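Probable sugar ABC transporter, sugar-binding protein (PDB 2W7Y) probably delivers host glycans to a sugar ABC transporter of Streptococcus pneumoniae, as a solute-binding protein that binds the blood group A-trisaccharide. Local coordinates at residues R193-S207 with E249-A262. Sequence-based numbering, arbitrary orientation.
Sequences RKQDGVYAFGAGEPS and EIQANGSKNAGGDA. With A2G (2-acetamido-2-deoxy-alpha-D-galactopyranose), chain C.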
loop_
_atom_site.group_PDB
_atom_site.type_symbol
_atom_site.label_atom_id
_atom_site.label_comp_id
_atom_site.label_asym_id
_atom_site.label_seq_id
_atom_site.Cartn_x
_atom_site.Cartn_y
_atom_site.Cartn_z
ATOM N N ARG A 193 2.419 -25.991 -6.062
ATOM C CA ARG A 193 3.360 -26.588 -5.114
ATOM C C ARG A 193 3.727 -28.031 -5.468
ATOM O O ARG A 193 4.757 -28.535 -5.014
ATOM C CB ARG A 193 2.823 -26.504 -3.678
ATOM C CG ARG A 193 2.775 -25.095 -3.119
ATOM C CD ARG A 193 2.373 -25.075 -1.653
ATOM N NE ARG A 193 1.990 -23.727 -1.237
ATOM C CZ ARG A 193 0.738 -23.317 -1.046
ATOM N NH1 ARG A 193 -0.280 -24.149 -1.204
ATOM N NH2 ARG A 193 0.505 -22.065 -0.684
ATOM N N LYS A 194 2.892 -28.689 -6.273
ATOM C CA LYS A 194 3.196 -30.036 -6.781
ATOM C C LYS A 194 4.378 -30.020 -7.755
ATOM O O LYS A 194 5.002 -31.055 -8.013
ATOM C CB LYS A 194 1.965 -30.663 -7.439
ATOM C CG LYS A 194 0.973 -31.259 -6.453
ATOM C CD LYS A 194 -0.360 -31.562 -7.116
ATOM C CE LYS A 194 -1.387 -32.036 -6.097
ATOM N NZ LYS A 194 -2.781 -31.716 -6.521
ATOM N N GLN A 195 4.666 -28.837 -8.292
ATOM C CA GLN A 195 5.849 -28.599 -9.110
ATOM C C GLN A 195 6.993 -28.212 -8.181
ATOM O O GLN A 195 6.771 -27.540 -7.170
ATOM C CB GLN A 195 5.596 -27.446 -10.088
ATOM C CG GLN A 195 4.218 -27.432 -10.750
ATOM C CD GLN A 195 4.184 -28.162 -12.079
ATOM O OE1 GLN A 195 5.167 -28.178 -12.822
ATOM N NE2 GLN A 195 3.042 -28.758 -12.390
ATOM N N ASP A 196 8.213 -28.624 -8.514
ATOM C CA ASP A 196 9.372 -28.221 -7.718
ATOM C C ASP A 196 10.206 -27.137 -8.400
ATOM O O ASP A 196 10.141 -26.960 -9.622
ATOM C CB ASP A 196 10.232 -29.425 -7.303
ATOM C CG ASP A 196 10.813 -30.175 -8.487
ATOM O OD1 ASP A 196 12.059 -30.200 -8.620
ATOM O OD2 ASP A 196 10.032 -30.747 -9.277
ATOM N N GLY A 197 10.980 -26.413 -7.593
ATOM C CA GLY A 197 11.762 -25.282 -8.070
ATOM C C GLY A 197 11.080 -23.971 -7.736
ATOM O O GLY A 197 11.738 -22.934 -7.619
ATOM N N VAL A 198 9.756 -24.023 -7.584
ATOM C CA VAL A 198 8.961 -22.839 -7.258
ATOM C C VAL A 198 8.161 -22.995 -5.964
ATOM O O VAL A 198 7.680 -24.087 -5.639
ATOM C CB VAL A 198 7.998 -22.421 -8.419
ATOM C CG1 VAL A 198 8.770 -22.190 -9.716
ATOM C CG2 VAL A 198 6.886 -23.446 -8.626
ATOM N N TYR A 199 8.040 -21.897 -5.223
ATOM C CA TYR A 199 7.084 -21.816 -4.129
ATOM C C TYR A 199 5.889 -20.977 -4.574
ATOM O O TYR A 199 5.976 -20.236 -5.556
ATOM C CB TYR A 199 7.729 -21.280 -2.841
ATOM C CG TYR A 199 8.294 -19.874 -2.907
ATOM C CD1 TYR A 199 9.584 -19.637 -3.395
ATOM C CD2 TYR A 199 7.556 -18.787 -2.442
ATOM C CE1 TYR A 199 10.113 -18.347 -3.442
ATOM C CE2 TYR A 199 8.077 -17.491 -2.483
ATOM C CZ TYR A 199 9.353 -17.280 -2.984
ATOM O OH TYR A 199 9.863 -16.000 -3.026
ATOM N N ALA A 200 4.771 -21.115 -3.869
ATOM C CA ALA A 200 3.518 -20.488 -4.276
ATOM C C ALA A 200 3.588 -18.956 -4.212
ATOM O O ALA A 200 3.516 -18.278 -5.244
ATOM C CB ALA A 200 2.370 -21.022 -3.441
ATOM N N PHE A 201 3.748 -18.425 -3.003
ATOM C CA PHE A 201 3.855 -16.984 -2.784
ATOM C C PHE A 201 4.732 -16.660 -1.580
ATOM O O PHE A 201 4.964 -17.512 -0.715
ATOM C CB PHE A 201 2.462 -16.346 -2.622
ATOM C CG PHE A 201 1.606 -16.984 -1.552
ATOM C CD1 PHE A 201 0.710 -18.004 -1.873
ATOM C CD2 PHE A 201 1.680 -16.551 -0.227
ATOM C CE1 PHE A 201 -0.088 -18.598 -0.889
ATOM C CE2 PHE A 201 0.889 -17.136 0.764
ATOM C CZ PHE A 201 0.001 -18.164 0.432
ATOM N N GLY A 202 5.225 -15.426 -1.532
ATOM C CA GLY A 202 5.894 -14.916 -0.340
ATOM C C GLY A 202 4.886 -14.528 0.727
ATOM O O GLY A 202 3.877 -13.888 0.432
ATOM N N ALA A 203 5.158 -14.927 1.966
ATOM C CA ALA A 203 4.310 -14.576 3.104
ATOM C C ALA A 203 5.045 -13.648 4.070
ATOM O O ALA A 203 6.269 -13.552 4.041
ATOM C CB ALA A 203 3.825 -15.831 3.818
ATOM N N GLY A 204 4.290 -12.975 4.931
ATOM C CA GLY A 204 4.834 -11.945 5.817
ATOM C C GLY A 204 3.939 -10.729 5.698
ATOM O O GLY A 204 2.738 -10.818 5.957
ATOM N N GLU A 205 4.517 -9.600 5.283
ATOM C CA GLU A 205 3.737 -8.416 4.913
ATOM C C GLU A 205 2.682 -8.717 3.831
ATOM O O GLU A 205 1.536 -8.292 3.971
ATOM C CB GLU A 205 4.652 -7.262 4.467
ATOM C CG GLU A 205 3.905 -5.993 4.024
ATOM C CD GLU A 205 4.807 -4.964 3.352
ATOM O OE1 GLU A 205 4.647 -3.759 3.630
ATOM O OE2 GLU A 205 5.679 -5.353 2.545
ATOM N N PRO A 206 3.059 -9.441 2.750
ATOM C CA PRO A 206 2.082 -9.760 1.698
ATOM C C PRO A 206 0.863 -10.578 2.139
ATOM O O PRO A 206 -0.156 -10.568 1.447
ATOM C CB PRO A 206 2.903 -10.574 0.698
ATOM C CG PRO A 206 4.308 -10.167 0.940
ATOM C CD PRO A 206 4.395 -9.969 2.410
ATOM N N SER A 207 0.962 -11.285 3.260
ATOM C CA SER A 207 -0.138 -12.141 3.711
ATOM C C SER A 207 -1.334 -11.363 4.276
ATOM O O SER A 207 -2.450 -11.878 4.291
ATOM C CB SER A 207 0.353 -13.204 4.701
ATOM O OG SER A 207 0.909 -12.614 5.861
ATOM N N GLU A 249 -3.574 -21.350 4.862
ATOM C CA GLU A 249 -2.906 -21.225 3.570
ATOM C C GLU A 249 -1.437 -20.826 3.719
ATOM O O GLU A 249 -0.578 -21.313 2.983
ATOM C CB GLU A 249 -3.659 -20.243 2.664
ATOM C CG GLU A 249 -3.156 -20.178 1.222
ATOM C CD GLU A 249 -3.029 -21.541 0.548
ATOM O OE1 GLU A 249 -2.181 -21.661 -0.356
ATOM O OE2 GLU A 249 -3.761 -22.487 0.908
ATOM N N ILE A 250 -1.160 -19.951 4.681
ATOM C CA ILE A 250 0.206 -19.535 5.005
ATOM C C ILE A 250 1.034 -20.704 5.573
ATOM O O ILE A 250 2.236 -20.816 5.299
ATOM C CB ILE A 250 0.195 -18.316 5.974
ATOM C CG1 ILE A 250 0.222 -16.983 5.211
ATOM C CG2 ILE A 250 1.394 -18.335 6.902
ATOM C CD1 ILE A 250 -0.809 -16.811 4.096
ATOM N N GLN A 251 0.382 -21.572 6.348
ATOM C CA GLN A 251 1.037 -22.753 6.910
ATOM C C GLN A 251 1.318 -23.790 5.817
ATOM O O GLN A 251 2.391 -24.393 5.787
ATOM C CB GLN A 251 0.188 -23.354 8.032
ATOM C CG GLN A 251 0.972 -24.221 9.011
ATOM C CD GLN A 251 0.149 -24.624 10.216
ATOM O OE1 GLN A 251 -0.863 -25.309 10.087
ATOM N NE2 GLN A 251 0.582 -24.204 11.397
ATOM N N ALA A 252 0.353 -23.968 4.916
ATOM C CA ALA A 252 0.501 -24.836 3.750
ATOM C C ALA A 252 1.554 -24.301 2.779
ATOM O O ALA A 252 2.194 -25.070 2.060
ATOM C CB ALA A 252 -0.839 -24.999 3.039
ATOM N N ASN A 253 1.723 -22.980 2.772
ATOM C CA ASN A 253 2.710 -22.304 1.930
ATOM C C ASN A 253 4.157 -22.594 2.351
ATOM O O ASN A 253 5.083 -22.441 1.551
ATOM C CB ASN A 253 2.441 -20.793 1.919
ATOM C CG ASN A 253 3.229 -20.058 0.851
ATOM O OD1 ASN A 253 3.106 -20.342 -0.340
ATOM N ND2 ASN A 253 4.040 -19.097 1.274
ATOM N N GLY A 254 4.340 -23.016 3.601
ATOM C CA GLY A 254 5.652 -23.371 4.127
ATOM C C GLY A 254 6.262 -22.294 5.003
ATOM O O GLY A 254 6.243 -21.110 4.650
ATOM N N SER A 255 6.814 -22.717 6.143
ATOM C CA SER A 255 7.489 -21.824 7.094
ATOM C C SER A 255 8.731 -21.165 6.494
ATOM O O SER A 255 9.135 -20.075 6.908
ATOM C CB SER A 255 7.867 -22.590 8.365
ATOM O OG SER A 255 8.679 -23.716 8.069
ATOM N N LYS A 256 9.321 -21.843 5.512
ATOM C CA LYS A 256 10.489 -21.366 4.779
ATOM C C LYS A 256 10.177 -20.105 3.970
ATOM O O LYS A 256 11.069 -19.313 3.674
ATOM C CB LYS A 256 10.963 -22.477 3.839
ATOM C CG LYS A 256 12.391 -22.353 3.321
ATOM C CD LYS A 256 12.575 -23.171 2.042
ATOM C CE LYS A 256 12.400 -24.664 2.295
ATOM N NZ LYS A 256 11.802 -25.359 1.118
ATOM N N ASN A 257 8.905 -19.918 3.627
ATOM C CA ASN A 257 8.505 -18.855 2.704
ATOM C C ASN A 257 7.771 -17.662 3.335
ATOM O O ASN A 257 7.085 -16.910 2.642
ATOM C CB ASN A 257 7.709 -19.453 1.536
ATOM C CG ASN A 257 8.460 -20.574 0.837
ATOM O OD1 ASN A 257 7.980 -21.707 0.764
ATOM N ND2 ASN A 257 9.656 -20.271 0.337
ATOM N N ALA A 258 7.945 -17.481 4.644
ATOM C CA ALA A 258 7.300 -16.386 5.374
ATOM C C ALA A 258 8.283 -15.407 6.031
ATOM O O ALA A 258 7.875 -14.530 6.799
ATOM C CB ALA A 258 6.333 -16.943 6.408
ATOM N N GLY A 259 9.567 -15.546 5.721
ATOM C CA GLY A 259 10.592 -14.692 6.315
ATOM C C GLY A 259 10.948 -13.445 5.518
ATOM O O GLY A 259 12.116 -13.257 5.153
ATOM N N GLY A 260 9.955 -12.590 5.252
ATOM C CA GLY A 260 10.227 -11.297 4.612
ATOM C C GLY A 260 9.064 -10.384 4.262
ATOM O O GLY A 260 7.900 -10.729 4.464
ATOM N N ASP A 261 9.402 -9.203 3.742
ATOM C CA ASP A 261 8.422 -8.233 3.242
ATOM C C ASP A 261 8.347 -8.276 1.715
ATOM O O ASP A 261 9.131 -8.980 1.069
ATOM C CB ASP A 261 8.769 -6.816 3.717
ATOM C CG ASP A 261 8.584 -6.636 5.218
ATOM O OD1 ASP A 261 8.175 -7.610 5.891
ATOM O OD2 ASP A 261 8.847 -5.520 5.729
ATOM N N ALA A 262 7.412 -7.513 1.146
ATOM C CA ALA A 262 7.175 -7.503 -0.305
ATOM C C ALA A 262 8.426 -7.177 -1.125
ATOM O O ALA A 262 8.610 -7.703 -2.225
ATOM C CB ALA A 262 6.039 -6.544 -0.659
HETATM O O5 A2G C . 4.796 -1.261 -1.177
HETATM C C1 A2G C . 4.269 -0.246 -0.280
HETATM C C2 A2G C . 4.312 -0.806 1.132
HETATM N N2 A2G C . 3.833 0.174 2.107
HETATM C C3 A2G C . 5.760 -1.160 1.499
HETATM O O3 A2G C . 5.833 -1.599 2.857
HETATM C C4 A2G C . 6.315 -2.211 0.536
HETATM O O4 A2G C . 5.589 -3.439 0.671
HETATM C C5 A2G C . 6.184 -1.681 -0.898
HETATM C C6 A2G C . 6.640 -2.711 -1.930
HETATM O O6 A2G C . 6.373 -2.193 -3.235
HETATM C C7 A2G C . 2.869 -0.111 2.976
HETATM O O7 A2G C . 2.272 -1.186 3.033
HETATM C C8 A2G C . 2.528 1.033 3.926
HETATM O O HOH W 1 4.800 -22.556 -1.423
HETATM O O HOH W 2 -3.195 -24.526 -0.750
#
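N253 swings CG away from its own N (chi1 -168°) and lays its amide flat over one face of the F201 ring, the two planes only 5° apart and OD1 above the ring centre. F201 meets it by a first torsion of 54°, which tucks the ring back over its own backbone, flanked by N and C. From that stack N253 ND2 donates a hydrogen bond to F201 O at 2.7 Å, while OD1 takes a weak one from F201 N. N253 OD1 also accepts from R193 NH2 on an in-plane lone pair, at 3.1 Å, so both ends of the amide are held and its rotation is fixed. R193 NH2 also makes a salt bridge to E249 OE1 at 2.7 Å, coming from above the carboxylate plane. Two waters extend this network: one bridges R193 NE, A200 N and N253 O, the other R193 NH1 and E249 OE2. At its CE2 edge the F201 ring touches I250 CD1, and F278 packs against it edge-to-face.

Further along, segments 202-206 and 257-262 run side by side in the same direction, from the end of helix 237-252 to the sugar pocket in the cleft of this solute-binding protein. A203 N donates to N257 O at 2.8 Å, and A203 CB packs on A258 CB and on I250 CG1.

At the pocket end E205 stretches out fully, its carboxylate gripping the N-acetylgalactosamine ring of the trisaccharide: OE1 accepts from O3 and OE2 from O4. E205 OE2 also accepts from A262 N at 3.1 Å, a bond that would steady the carboxylate against the sugar. A262 CB lies 3.4 Å from O4 of the N-acetylgalactosamine, and N279, R209 and W282 also hydrogen-bond to this sugar.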